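Long-range contact in aldehyde dehydrogenase (PDB 3K9D), which probably oxidises aldehydes with NAD or NADP as electron acceptor: residues A[187-199]-A[206-218]. Sequence-based numbering, arbitrary orientation.
Sequences MKHKDTAVILATG and AAYSSGTPAIGVG
Ile-195 lays its side chain beneath the end of helix 201-207: CG2 packs on the methyl of Ala-207, while CD1 reaches past it to Ser-210 OG (3.3 Å). With CG1 beside the backbone N, the longer branch runs toward Thr-212, which it crosses at about a right angle. Ala-197, on the same sheet face, brings CB to 3.8 Å from Ala-207 CB; the two methyls touch, so helix 201-207 lies directly on this face of the strand.

The backbone evidence for a parallel pairing is an alternating set of bonds. Ile-195 N donates to Pro-213 O, Ile-195 O receives Ile-215 N at 2.8 Å, and Ala-197 N returns to Ile-215 O; a weak bond from Val-217 N to Ala-197 O follows. On the other face, Leu-196 and Ile-215 lie side by side, with CD2 of the former 3.6 Å from CG2 of the latter, and loop residue Ile-434 touches both.

Thr-212 ties the incoming strand to the end of helix 180-188. Its OG1 donates to Met-187 O at 2.6 Å, nearly in line with the carbonyl (C=O...O 160°), and accepts from a water that also approaches His-189 O. The rotation at chi1 (-60°) that aims OG1 at this carbonyl turns CG2 toward Thr-192 O. The bond from Thr-212 N to Ser-210 OG (3.1 Å) closes an ST turn, and OG also donates to Ala-207 O, back at the helix end.

Strand 102-116 flanks strand 192-197 through backbone bonds such as Val-194 with Ala-113, and the second subunit packs on Pro-213. Parallel bridges and a 12° angle between the strand segments, with helix 201-207 between them in the chain, define a beta-alpha-beta crossover, consistent with the Rossmann-like cofactor-binding domain of the aldehyde dehydrogenase family.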
ATOM      1  N   MET A 187     -14.443  -0.282   8.974  1.00 10.98           N
ATOM      2  CA  MET A 187     -13.611   0.002   7.828  1.00 14.47           C
ATOM      3  C   MET A 187     -13.544   1.512   7.547  1.00 13.56           C
ATOM      4  O   MET A 187     -12.475   2.016   7.231  1.00 15.00           O
ATOM      5  CB  MET A 187     -14.107  -0.747   6.569  1.00 14.47           C
ATOM      6  CG  MET A 187     -13.931  -2.278   6.586  1.00 14.72           C
ATOM      7  SD  MET A 187     -14.407  -3.077   5.028  1.00 14.12           S
ATOM      8  CE  MET A 187     -16.091  -2.501   4.846  1.00  9.63           C
ATOM      9  N   LYS A 188     -14.682   2.206   7.642  1.00 12.44           N
ATOM     10  CA  LYS A 188     -14.775   3.648   7.274  1.00 18.43           C
ATOM     11  C   LYS A 188     -14.253   4.636   8.318  1.00 22.85           C
ATOM     12  O   LYS A 188     -13.882   5.762   7.970  1.00 19.20           O
ATOM     13  CB  LYS A 188     -16.204   4.041   6.868  1.00 16.44           C
ATOM     14  CG  LYS A 188     -16.612   3.575   5.461  1.00 25.89           C
ATOM     15  CD  LYS A 188     -18.033   4.006   5.099  1.00 39.52           C
ATOM     16  CE  LYS A 188     -18.444   3.538   3.695  1.00 46.54           C
ATOM     17  NZ  LYS A 188     -17.883   4.366   2.584  1.00 43.26           N
ATOM     18  N   HIS A 189     -14.225   4.225   9.586  1.00 15.55           N
ATOM     19  CA  HIS A 189     -13.810   5.098  10.694  1.00 21.07           C
ATOM     20  C   HIS A 189     -12.473   5.808  10.486  1.00 18.73           C
ATOM     21  O   HIS A 189     -11.526   5.229   9.960  1.00 18.64           O
ATOM     22  CB  HIS A 189     -13.755   4.320  12.005  1.00 16.98           C
ATOM     23  CG  HIS A 189     -14.088   5.149  13.203  1.00 24.26           C
ATOM     24  ND1 HIS A 189     -13.163   5.949  13.840  1.00 22.90           N
ATOM     25  CD2 HIS A 189     -15.254   5.321  13.870  1.00 18.04           C
ATOM     26  CE1 HIS A 189     -13.739   6.565  14.856  1.00 23.38           C
ATOM     27  NE2 HIS A 189     -15.009   6.204  14.895  1.00 27.03           N
ATOM     28  N   LYS A 190     -12.429   7.069  10.908  1.00 23.00           N
ATOM     29  CA  LYS A 190     -11.253   7.931  10.810  1.00 20.58           C
ATOM     30  C   LYS A 190     -10.047   7.412  11.619  1.00 21.49           C
ATOM     31  O   LYS A 190      -8.892   7.530  11.190  1.00 17.64           O
ATOM     32  CB  LYS A 190     -11.647   9.341  11.275  1.00 25.31           C
ATOM     33  CG  LYS A 190     -10.585  10.406  11.096  1.00 38.96           C
ATOM     34  CD  LYS A 190     -10.772  11.537  12.103  1.00 47.59           C
ATOM     35  CE  LYS A 190      -9.429  12.037  12.621  1.00 42.75           C
ATOM     36  NZ  LYS A 190      -8.476  12.361  11.512  1.00 34.50           N
ATOM     37  N   ASP A 191     -10.331   6.817  12.777  1.00 17.69           N
ATOM     38  CA  ASP A 191      -9.294   6.314  13.679  1.00 18.06           C
ATOM     39  C   ASP A 191      -8.741   4.922  13.330  1.00 27.45           C
ATOM     40  O   ASP A 191      -7.673   4.510  13.831  1.00 19.31           O
ATOM     41  CB  ASP A 191      -9.773   6.434  15.127  1.00 17.16           C
ATOM     42  CG  ASP A 191      -9.942   7.870  15.543  1.00 29.41           C
ATOM     43  OD1 ASP A 191      -9.122   8.692  15.084  1.00 26.46           O
ATOM     44  OD2 ASP A 191     -10.878   8.192  16.309  1.00 24.66           O
ATOM     45  N   THR A 192      -9.457   4.230  12.439  1.00 22.37           N
ATOM     46  CA  THR A 192      -8.952   3.031  11.769  1.00 25.72           C
ATOM     47  C   THR A 192      -7.869   3.396  10.750  1.00 20.11           C
ATOM     48  O   THR A 192      -8.129   4.133   9.791  1.00 20.67           O
ATOM     49  CB  THR A 192     -10.104   2.272  11.077  1.00 23.96           C
ATOM     50  OG1 THR A 192     -11.106   1.955  12.058  1.00 14.21           O
ATOM     51  CG2 THR A 192      -9.602   0.984  10.409  1.00 18.78           C
ATOM     52  N   ALA A 193      -6.661   2.863  10.948  1.00 12.02           N
ATOM     53  CA  ALA A 193      -5.496   3.247  10.141  1.00 19.77           C
ATOM     54  C   ALA A 193      -5.278   2.390   8.899  1.00 15.69           C
ATOM     55  O   ALA A 193      -4.704   2.849   7.889  1.00 11.20           O
ATOM     56  CB  ALA A 193      -4.259   3.224  10.991  1.00 13.49           C
ATOM     57  N   VAL A 194      -5.722   1.141   8.986  1.00 13.76           N
ATOM     58  CA  VAL A 194      -5.495   0.167   7.929  1.00 20.30           C
ATOM     59  C   VAL A 194      -6.523  -0.958   8.035  1.00 15.57           C
ATOM     60  O   VAL A 194      -7.048  -1.233   9.114  1.00 16.92           O
ATOM     61  CB  VAL A 194      -4.023  -0.374   7.935  1.00 18.28           C
ATOM     62  CG1 VAL A 194      -3.818  -1.411   9.040  1.00 15.85           C
ATOM     63  CG2 VAL A 194      -3.606  -0.929   6.550  1.00 18.63           C
ATOM     64  N   ILE A 195      -6.830  -1.578   6.898  1.00 17.95           N
ATOM     65  CA  ILE A 195      -7.683  -2.761   6.880  1.00 21.86           C
ATOM     66  C   ILE A 195      -6.889  -3.949   6.362  1.00 23.49           C
ATOM     67  O   ILE A 195      -6.336  -3.888   5.260  1.00 18.84           O
ATOM     68  CB  ILE A 195      -8.958  -2.566   5.999  1.00 15.26           C
ATOM     69  CG1 ILE A 195      -9.718  -1.316   6.427  1.00 16.74           C
ATOM     70  CG2 ILE A 195      -9.874  -3.814   6.067  1.00 17.19           C
ATOM     71  CD1 ILE A 195     -10.548  -0.709   5.347  1.00 16.25           C
ATOM     72  N   LEU A 196      -6.828  -5.018   7.167  1.00 22.85           N
ATOM     73  CA  LEU A 196      -6.441  -6.343   6.665  1.00 24.98           C
ATOM     74  C   LEU A 196      -7.693  -7.084   6.217  1.00 24.15           C
ATOM     75  O   LEU A 196      -8.488  -7.567   7.030  1.00 18.43           O
ATOM     76  CB  LEU A 196      -5.673  -7.152   7.701  1.00 22.18           C
ATOM     77  CG  LEU A 196      -4.330  -6.569   8.147  1.00 27.28           C
ATOM     78  CD1 LEU A 196      -3.719  -7.365   9.301  1.00 19.94           C
ATOM     79  CD2 LEU A 196      -3.400  -6.518   6.970  1.00 26.46           C
ATOM     80  N   ALA A 197      -7.856  -7.145   4.907  1.00 15.70           N
ATOM     81  CA  ALA A 197      -9.108  -7.549   4.295  1.00 27.14           C
ATOM     82  C   ALA A 197      -9.010  -8.995   3.828  1.00 26.24           C
ATOM     83  O   ALA A 197      -8.722  -9.258   2.664  1.00 23.28           O
ATOM     84  CB  ALA A 197      -9.436  -6.618   3.127  1.00 24.31           C
ATOM     85  N   THR A 198      -9.233  -9.925   4.752  1.00 22.32           N
ATOM     86  CA  THR A 198      -9.242 -11.355   4.431  1.00 26.91           C
ATOM     87  C   THR A 198     -10.690 -11.850   4.300  1.00 29.77           C
ATOM     88  O   THR A 198     -11.452 -11.875   5.276  1.00 34.40           O
ATOM     89  CB  THR A 198      -8.462 -12.180   5.478  1.00 23.60           C
ATOM     90  OG1 THR A 198      -7.176 -11.583   5.693  1.00 27.23           O
ATOM     91  CG2 THR A 198      -8.268 -13.621   5.009  1.00 22.53           C
ATOM     92  N   GLY A 199     -11.071 -12.204   3.078  1.00 34.19           N
ATOM     93  CA  GLY A 199     -12.415 -12.700   2.795  1.00 35.50           C
ATOM     94  C   GLY A 199     -12.755 -12.629   1.319  1.00 32.54           C
ATOM     95  O   GLY A 199     -11.865 -12.530   0.479  1.00 25.87           O
ATOM     96  N   ALA A 206     -15.024  -3.789  -0.997  1.00 21.68           N
ATOM     97  CA  ALA A 206     -15.599  -2.891   0.014  1.00 24.79           C
ATOM     98  C   ALA A 206     -14.522  -2.142   0.786  1.00 24.29           C
ATOM     99  O   ALA A 206     -14.700  -0.969   1.116  1.00 21.56           O
ATOM    100  CB  ALA A 206     -16.513  -3.650   0.991  1.00 24.02           C
ATOM    101  N   ALA A 207     -13.420  -2.837   1.070  1.00 23.84           N
ATOM    102  CA  ALA A 207     -12.296  -2.289   1.828  1.00 24.24           C
ATOM    103  C   ALA A 207     -11.575  -1.191   1.041  1.00 15.49           C
ATOM    104  O   ALA A 207     -11.159  -0.175   1.606  1.00 20.90           O
ATOM    105  CB  ALA A 207     -11.324  -3.397   2.204  1.00 14.82           C
ATOM    106  N   TYR A 208     -11.440  -1.391  -0.266  1.00 20.25           N
ATOM    107  CA  TYR A 208     -10.804  -0.381  -1.109  1.00 14.63           C
ATOM    108  C   TYR A 208     -11.735   0.767  -1.499  1.00 17.99           C
ATOM    109  O   TYR A 208     -11.306   1.738  -2.141  1.00 22.58           O
ATOM    110  CB  TYR A 208     -10.148  -1.018  -2.338  1.00 20.93           C
ATOM    111  CG  TYR A 208      -8.828  -1.666  -2.009  1.00 17.34           C
ATOM    112  CD1 TYR A 208      -7.672  -0.898  -1.830  1.00 12.63           C
ATOM    113  CD2 TYR A 208      -8.737  -3.052  -1.856  1.00 32.39           C
ATOM    114  CE1 TYR A 208      -6.447  -1.503  -1.518  1.00 14.07           C
ATOM    115  CE2 TYR A 208      -7.533  -3.666  -1.540  1.00 30.89           C
ATOM    116  CZ  TYR A 208      -6.394  -2.896  -1.376  1.00 26.60           C
ATOM    117  OH  TYR A 208      -5.213  -3.528  -1.059  1.00 25.98           O
ATOM    118  N   SER A 209     -12.997   0.663  -1.082  1.00 14.93           N
ATOM    119  CA  SER A 209     -13.984   1.716  -1.279  1.00 13.90           C
ATOM    120  C   SER A 209     -14.337   2.456   0.022  1.00 14.15           C
ATOM    121  O   SER A 209     -15.206   3.326   0.026  1.00 20.12           O
ATOM    122  CB  SER A 209     -15.240   1.128  -1.914  1.00 16.77           C
ATOM    123  OG  SER A 209     -14.894   0.404  -3.086  1.00 19.99           O
ATOM    124  N   SER A 210     -13.635   2.119   1.102  1.00 17.85           N
ATOM    125  CA  SER A 210     -13.944   2.591   2.461  1.00 14.60           C
ATOM    126  C   SER A 210     -13.429   3.999   2.811  1.00 28.08           C
ATOM    127  O   SER A 210     -13.918   4.630   3.768  1.00 17.98           O
ATOM    128  CB  SER A 210     -13.378   1.602   3.478  1.00 15.29           C
ATOM    129  OG  SER A 210     -11.958   1.583   3.434  1.00 13.57           O
ATOM    130  N   GLY A 211     -12.438   4.478   2.058  1.00 21.60           N
ATOM    131  CA  GLY A 211     -11.741   5.716   2.409  1.00 20.26           C
ATOM    132  C   GLY A 211     -10.532   5.498   3.300  1.00 19.50           C
ATOM    133  O   GLY A 211      -9.782   6.430   3.563  1.00 18.65           O
ATOM    134  N   THR A 212     -10.357   4.261   3.770  1.00 15.23           N
ATOM    135  CA  THR A 212      -9.247   3.855   4.648  1.00 20.88           C
ATOM    136  C   THR A 212      -8.294   2.998   3.844  1.00 15.62           C
ATOM    137  O   THR A 212      -8.758   2.189   3.033  1.00 17.16           O
ATOM    138  CB  THR A 212      -9.781   3.030   5.858  1.00 19.89           C
ATOM    139  OG1 THR A 212     -10.696   3.832   6.613  1.00 18.52           O
ATOM    140  CG2 THR A 212      -8.670   2.537   6.786  1.00  9.09           C
ATOM    141  N   PRO A 213      -6.965   3.173   4.038  1.00 17.63           N
ATOM    142  CA  PRO A 213      -5.976   2.263   3.436  1.00 18.63           C
ATOM    143  C   PRO A 213      -6.300   0.795   3.687  1.00 17.62           C
ATOM    144  O   PRO A 213      -6.563   0.408   4.818  1.00 16.07           O
ATOM    145  CB  PRO A 213      -4.679   2.636   4.148  1.00 24.63           C
ATOM    146  CG  PRO A 213      -4.847   4.086   4.468  1.00 20.18           C
ATOM    147  CD  PRO A 213      -6.311   4.270   4.780  1.00 21.75           C
ATOM    148  N   ALA A 214      -6.295   0.003   2.623  1.00 16.89           N
ATOM    149  CA  ALA A 214      -6.598  -1.420   2.713  1.00 21.57           C
ATOM    150  C   ALA A 214      -5.491  -2.283   2.144  1.00 21.67           C
ATOM    151  O   ALA A 214      -4.727  -1.873   1.278  1.00 19.88           O
ATOM    152  CB  ALA A 214      -7.908  -1.732   2.002  1.00 18.71           C
ATOM    153  N   ILE A 215      -5.400  -3.494   2.665  1.00 26.87           N
ATOM    154  CA  ILE A 215      -4.639  -4.521   2.000  1.00 26.43           C
ATOM    155  C   ILE A 215      -5.497  -5.764   1.856  1.00 25.48           C
ATOM    156  O   ILE A 215      -5.933  -6.370   2.838  1.00 22.85           O
ATOM    157  CB  ILE A 215      -3.230  -4.742   2.620  1.00 23.96           C
ATOM    158  CG1 ILE A 215      -2.746  -6.170   2.371  1.00 24.26           C
ATOM    159  CG2 ILE A 215      -3.177  -4.300   4.082  1.00 43.56           C
ATOM    160  CD1 ILE A 215      -1.503  -6.460   3.096  1.00 30.28           C
ATOM    161  N   GLY A 216      -5.753  -6.107   0.601  1.00 30.36           N
ATOM    162  CA  GLY A 216      -6.695  -7.152   0.260  1.00 22.12           C
ATOM    163  C   GLY A 216      -6.076  -8.449  -0.198  1.00 26.39           C
ATOM    164  O   GLY A 216      -4.893  -8.519  -0.534  1.00 25.01           O
ATOM    165  N   VAL A 217      -6.896  -9.489  -0.191  1.00 29.74           N
ATOM    166  CA  VAL A 217      -6.515 -10.780  -0.750  1.00 24.27           C
ATOM    167  C   VAL A 217      -7.306 -10.948  -2.042  1.00 26.65           C
ATOM    168  O   VAL A 217      -8.130 -10.096  -2.386  1.00 25.58           O
ATOM    169  CB  VAL A 217      -6.797 -11.931   0.251  1.00 19.43           C
ATOM    170  CG1 VAL A 217      -6.044 -11.696   1.572  1.00 21.04           C
ATOM    171  CG2 VAL A 217      -8.298 -12.084   0.505  1.00 22.70           C
ATOM    172  N   GLY A 218      -7.046 -12.019  -2.782  1.00 28.52           N
ATOM    173  CA  GLY A 218      -7.865 -12.331  -3.948  1.00 21.41           C
ATOM    174  C   GLY A 218      -8.316 -13.783  -3.872  1.00 27.41           C
ATOM    175  O   GLY A 218      -7.882 -14.513  -2.972  1.00 25.14           O
TER
HETATM  176  O   HOH W   1      -9.380   5.660   8.342  1.00 17.24           O